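Long-range contact in exonuclease (Laribacter hongkongensis, PDB 3SYY), which probably acts as a magnesium-dependent alkaline exonuclease that digests double-stranded DNA with strict 5'-3' polarity: residues A[110-115]-A[136-141]. Numbering follows the deposited sequence.
Sequences LIEIKC and KQMQTQ. With MG (magnesium ion), chain B.
Glu-112 on segment 110-114 of strand 109-114 points at Gln-137 and Gln-141 on segment 136-141 of helix 132-145, while Lys-114 bends round at chi2 (-53°) and brings its NZ there. The two segments run roughly antiparallel at 151°, with their axes 9.9 Å apart at closest. In register, Leu-110 lies near Gln-141, and the CA atoms of Glu-112 and Met-138 are 7.2 Å apart. How a helix packed on a sheet can set up a metal site is plain from the residues between them. The Glu-112 side chain leaves the strand with CG anti to the backbone N (chi1 168°) and bends at chi2; its OE2 binds a magnesium ion at 2.3 Å, while Ile-113 O, on the same strand, binds that ion at 2.4 Å. Asp-102 and two waters complete its coordination; a second magnesium ion is bound by Glu-112 and Ser-100. Lys-114 NZ comes from above the carboxylate plane to form a salt bridge with Glu-112 OE2 at 2.7 Å, so this one oxygen serves both metal and ammonium. The same NZ meets the extended Gln-137 tip to tip, donating to a lone pair of OE1 at 2.8 Å, and it also donates to one metal-bound water. Lys-114 is thus a second-shell residue, and Gln-137 holds its ammonium from the helix. Gln-141 crosses Glu-112 at about a right angle, its amide end near OE1. Nearer the backbone the contact is apolar: Glu-112 CB packs on Met-138 CG at 3.9 Å, and Leu-110 CD1 rests against Gln-141 CB at the same distance. Glu-112 and Lys-114 supply the E-x-K half, and Pro-101 and Asp-102 the PD half, of the PD-(D/E)xK nuclease core found in lambda-exonuclease-like enzymes.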
ATOM      1  N   LEU A 110     -26.935  15.536  18.193  1.00 30.81           N
ATOM      2  CA  LEU A 110     -25.658  14.862  18.243  1.00 29.43           C
ATOM      3  C   LEU A 110     -24.732  15.661  17.342  1.00 28.46           C
ATOM      4  O   LEU A 110     -25.205  16.416  16.545  1.00 29.02           O
ATOM      5  CB  LEU A 110     -25.821  13.469  17.604  1.00 28.89           C
ATOM      6  CG  LEU A 110     -26.699  12.447  18.355  1.00 28.89           C
ATOM      7  CD1 LEU A 110     -26.868  11.200  17.517  1.00 34.08           C
ATOM      8  CD2 LEU A 110     -26.056  12.100  19.630  1.00 27.67           C
ATOM      9  N   ILE A 111     -23.422  15.450  17.461  1.00 28.13           N
ATOM     10  CA  ILE A 111     -22.481  15.974  16.463  1.00 28.35           C
ATOM     11  C   ILE A 111     -21.579  14.793  16.049  1.00 27.99           C
ATOM     12  O   ILE A 111     -21.224  13.980  16.896  1.00 28.10           O
ATOM     13  CB  ILE A 111     -21.649  17.165  17.034  1.00 27.66           C
ATOM     14  CG1 ILE A 111     -20.570  17.641  16.057  1.00 30.79           C
ATOM     15  CG2 ILE A 111     -21.079  16.827  18.400  1.00 28.71           C
ATOM     16  CD1 ILE A 111     -19.874  18.946  16.475  1.00 36.22           C
ATOM     17  N   GLU A 112     -21.280  14.699  14.760  1.00 27.61           N
ATOM     18  CA  GLU A 112     -20.247  13.739  14.255  1.00 27.42           C
ATOM     19  C   GLU A 112     -19.291  14.648  13.477  1.00 26.65           C
ATOM     20  O   GLU A 112     -19.738  15.407  12.608  1.00 26.69           O
ATOM     21  CB  GLU A 112     -20.872  12.722  13.288  1.00 26.36           C
ATOM     22  CG  GLU A 112     -19.760  11.879  12.502  1.00 28.58           C
ATOM     23  CD  GLU A 112     -18.858  11.094  13.466  1.00 27.80           C
ATOM     24  OE1 GLU A 112     -19.329  10.763  14.591  1.00 27.75           O
ATOM     25  OE2 GLU A 112     -17.632  10.823  13.139  1.00 29.68           O
ATOM     26  N   ILE A 113     -18.017  14.603  13.844  1.00 25.65           N
ATOM     27  CA  ILE A 113     -16.978  15.458  13.273  1.00 25.24           C
ATOM     28  C   ILE A 113     -16.041  14.673  12.327  1.00 26.06           C
ATOM     29  O   ILE A 113     -15.524  13.595  12.692  1.00 24.50           O
ATOM     30  CB  ILE A 113     -16.133  16.022  14.414  1.00 25.10           C
ATOM     31  CG1 ILE A 113     -16.989  16.967  15.313  1.00 25.78           C
ATOM     32  CG2 ILE A 113     -14.864  16.782  13.876  1.00 26.23           C
ATOM     33  CD1 ILE A 113     -16.276  17.348  16.592  1.00 25.64           C
ATOM     34  N   LYS A 114     -15.789  15.233  11.138  1.00 25.76           N
ATOM     35  CA  LYS A 114     -14.696  14.731  10.293  1.00 25.36           C
ATOM     36  C   LYS A 114     -13.636  15.819  10.136  1.00 25.84           C
ATOM     37  O   LYS A 114     -13.969  17.034   9.942  1.00 24.45           O
ATOM     38  CB  LYS A 114     -15.231  14.305   8.920  1.00 23.50           C
ATOM     39  CG  LYS A 114     -16.423  13.350   8.920  1.00 23.43           C
ATOM     40  CD  LYS A 114     -16.186  12.103   9.756  1.00 25.53           C
ATOM     41  CE  LYS A 114     -17.385  11.109   9.651  1.00 27.67           C
ATOM     42  NZ  LYS A 114     -17.138   9.942  10.631  1.00 29.64           N
ATOM     43  N   CYS A 115     -12.358  15.411  10.198  1.00 26.38           N
ATOM     44  CA  CYS A 115     -11.244  16.295   9.875  1.00 25.49           C
ATOM     45  C   CYS A 115     -10.353  15.605   8.837  1.00 26.17           C
ATOM     46  O   CYS A 115      -9.297  15.078   9.198  1.00 25.76           O
ATOM     47  CB  CYS A 115     -10.411  16.580  11.115  1.00 25.98           C
ATOM     48  SG  CYS A 115     -11.364  17.579  12.421  1.00 29.11           S
ATOM     49  N   LYS A 136     -25.128   6.343   7.274  1.00 28.91           N
ATOM     50  CA  LYS A 136     -25.364   5.116   8.041  1.00 29.09           C
ATOM     51  C   LYS A 136     -24.806   5.210   9.446  1.00 27.60           C
ATOM     52  O   LYS A 136     -25.475   4.838  10.387  1.00 27.98           O
ATOM     53  CB  LYS A 136     -24.817   3.891   7.322  1.00 29.70           C
ATOM     54  CG  LYS A 136     -25.632   3.597   6.025  1.00 33.43           C
ATOM     55  CD  LYS A 136     -25.076   2.442   5.262  1.00 38.39           C
ATOM     56  CE  LYS A 136     -26.030   2.100   4.106  1.00 39.38           C
ATOM     57  NZ  LYS A 136     -25.772   3.078   2.983  1.00 45.72           N
ATOM     58  N   GLN A 137     -23.619   5.772   9.583  1.00 25.68           N
ATOM     59  CA  GLN A 137     -23.001   5.962  10.886  1.00 26.19           C
ATOM     60  C   GLN A 137     -23.901   6.830  11.789  1.00 26.79           C
ATOM     61  O   GLN A 137     -24.166   6.513  12.938  1.00 25.29           O
ATOM     62  CB  GLN A 137     -21.658   6.651  10.699  1.00 25.41           C
ATOM     63  CG  GLN A 137     -20.986   6.939  12.016  1.00 25.30           C
ATOM     64  CD  GLN A 137     -19.688   7.699  11.850  1.00 27.41           C
ATOM     65  OE1 GLN A 137     -19.408   8.271  10.791  1.00 29.30           O
ATOM     66  NE2 GLN A 137     -18.865   7.665  12.879  1.00 26.46           N
ATOM     67  N   MET A 138     -24.362   7.951  11.237  1.00 28.58           N
ATOM     68  CA  MET A 138     -25.136   8.880  12.038  1.00 28.43           C
ATOM     69  C   MET A 138     -26.541   8.362  12.347  1.00 27.61           C
ATOM     70  O   MET A 138     -27.040   8.608  13.433  1.00 29.58           O
ATOM     71  CB  MET A 138     -25.198  10.228  11.332  1.00 26.76           C
ATOM     72  CG  MET A 138     -23.830  11.009  11.483  1.00 28.19           C
ATOM     73  SD  MET A 138     -23.897  12.590  10.600  1.00 30.60           S
ATOM     74  CE  MET A 138     -24.068  12.190   8.915  1.00 25.62           C
ATOM     75  N   GLN A 139     -27.158   7.661  11.413  1.00 29.45           N
ATOM     76  CA  GLN A 139     -28.488   7.069  11.719  1.00 31.14           C
ATOM     77  C   GLN A 139     -28.325   6.047  12.822  1.00 31.56           C
ATOM     78  O   GLN A 139     -29.177   5.950  13.710  1.00 32.90           O
ATOM     79  CB  GLN A 139     -29.145   6.465  10.482  1.00 29.92           C
ATOM     80  CG  GLN A 139     -29.569   7.526   9.425  1.00 33.37           C
ATOM     81  CD  GLN A 139     -30.683   8.495   9.968  1.00 33.47           C
ATOM     82  OE1 GLN A 139     -31.283   8.245  11.034  1.00 31.92           O
ATOM     83  NE2 GLN A 139     -30.906   9.602   9.252  1.00 34.11           N
ATOM     84  N   THR A 140     -27.211   5.292  12.801  1.00 30.89           N
ATOM     85  CA  THR A 140     -26.920   4.332  13.863  1.00 29.55           C
ATOM     86  C   THR A 140     -26.661   4.986  15.184  1.00 30.40           C
ATOM     87  O   THR A 140     -27.067   4.468  16.237  1.00 29.63           O
ATOM     88  CB  THR A 140     -25.659   3.483  13.523  1.00 29.85           C
ATOM     89  OG1 THR A 140     -25.885   2.786  12.290  1.00 31.50           O
ATOM     90  CG2 THR A 140     -25.332   2.499  14.657  1.00 28.79           C
ATOM     91  N   GLN A 141     -25.967   6.119  15.172  1.00 29.37           N
ATOM     92  CA  GLN A 141     -25.740   6.850  16.419  1.00 29.57           C
ATOM     93  C   GLN A 141     -27.103   7.304  17.020  1.00 30.40           C
ATOM     94  O   GLN A 141     -27.319   7.195  18.236  1.00 30.96           O
ATOM     95  CB  GLN A 141     -24.869   8.086  16.155  1.00 28.89           C
ATOM     96  CG  GLN A 141     -23.400   7.822  16.029  1.00 30.50           C
ATOM     97  CD  GLN A 141     -22.670   8.988  15.320  1.00 33.02           C
ATOM     98  OE1 GLN A 141     -21.446   8.963  15.153  1.00 35.21           O
ATOM     99  NE2 GLN A 141     -23.420  10.003  14.942  1.00 33.97           N
TER
HETATM  100 MG    MG B 400     -15.641  11.578  14.038  1.00 29.54          MG
HETATM  101  O   HOH W   1     -14.491  10.228  12.501  1.00 38.75           O
HETATM  102  O   HOH W   2     -14.385  11.027  15.842  1.00 39.74           O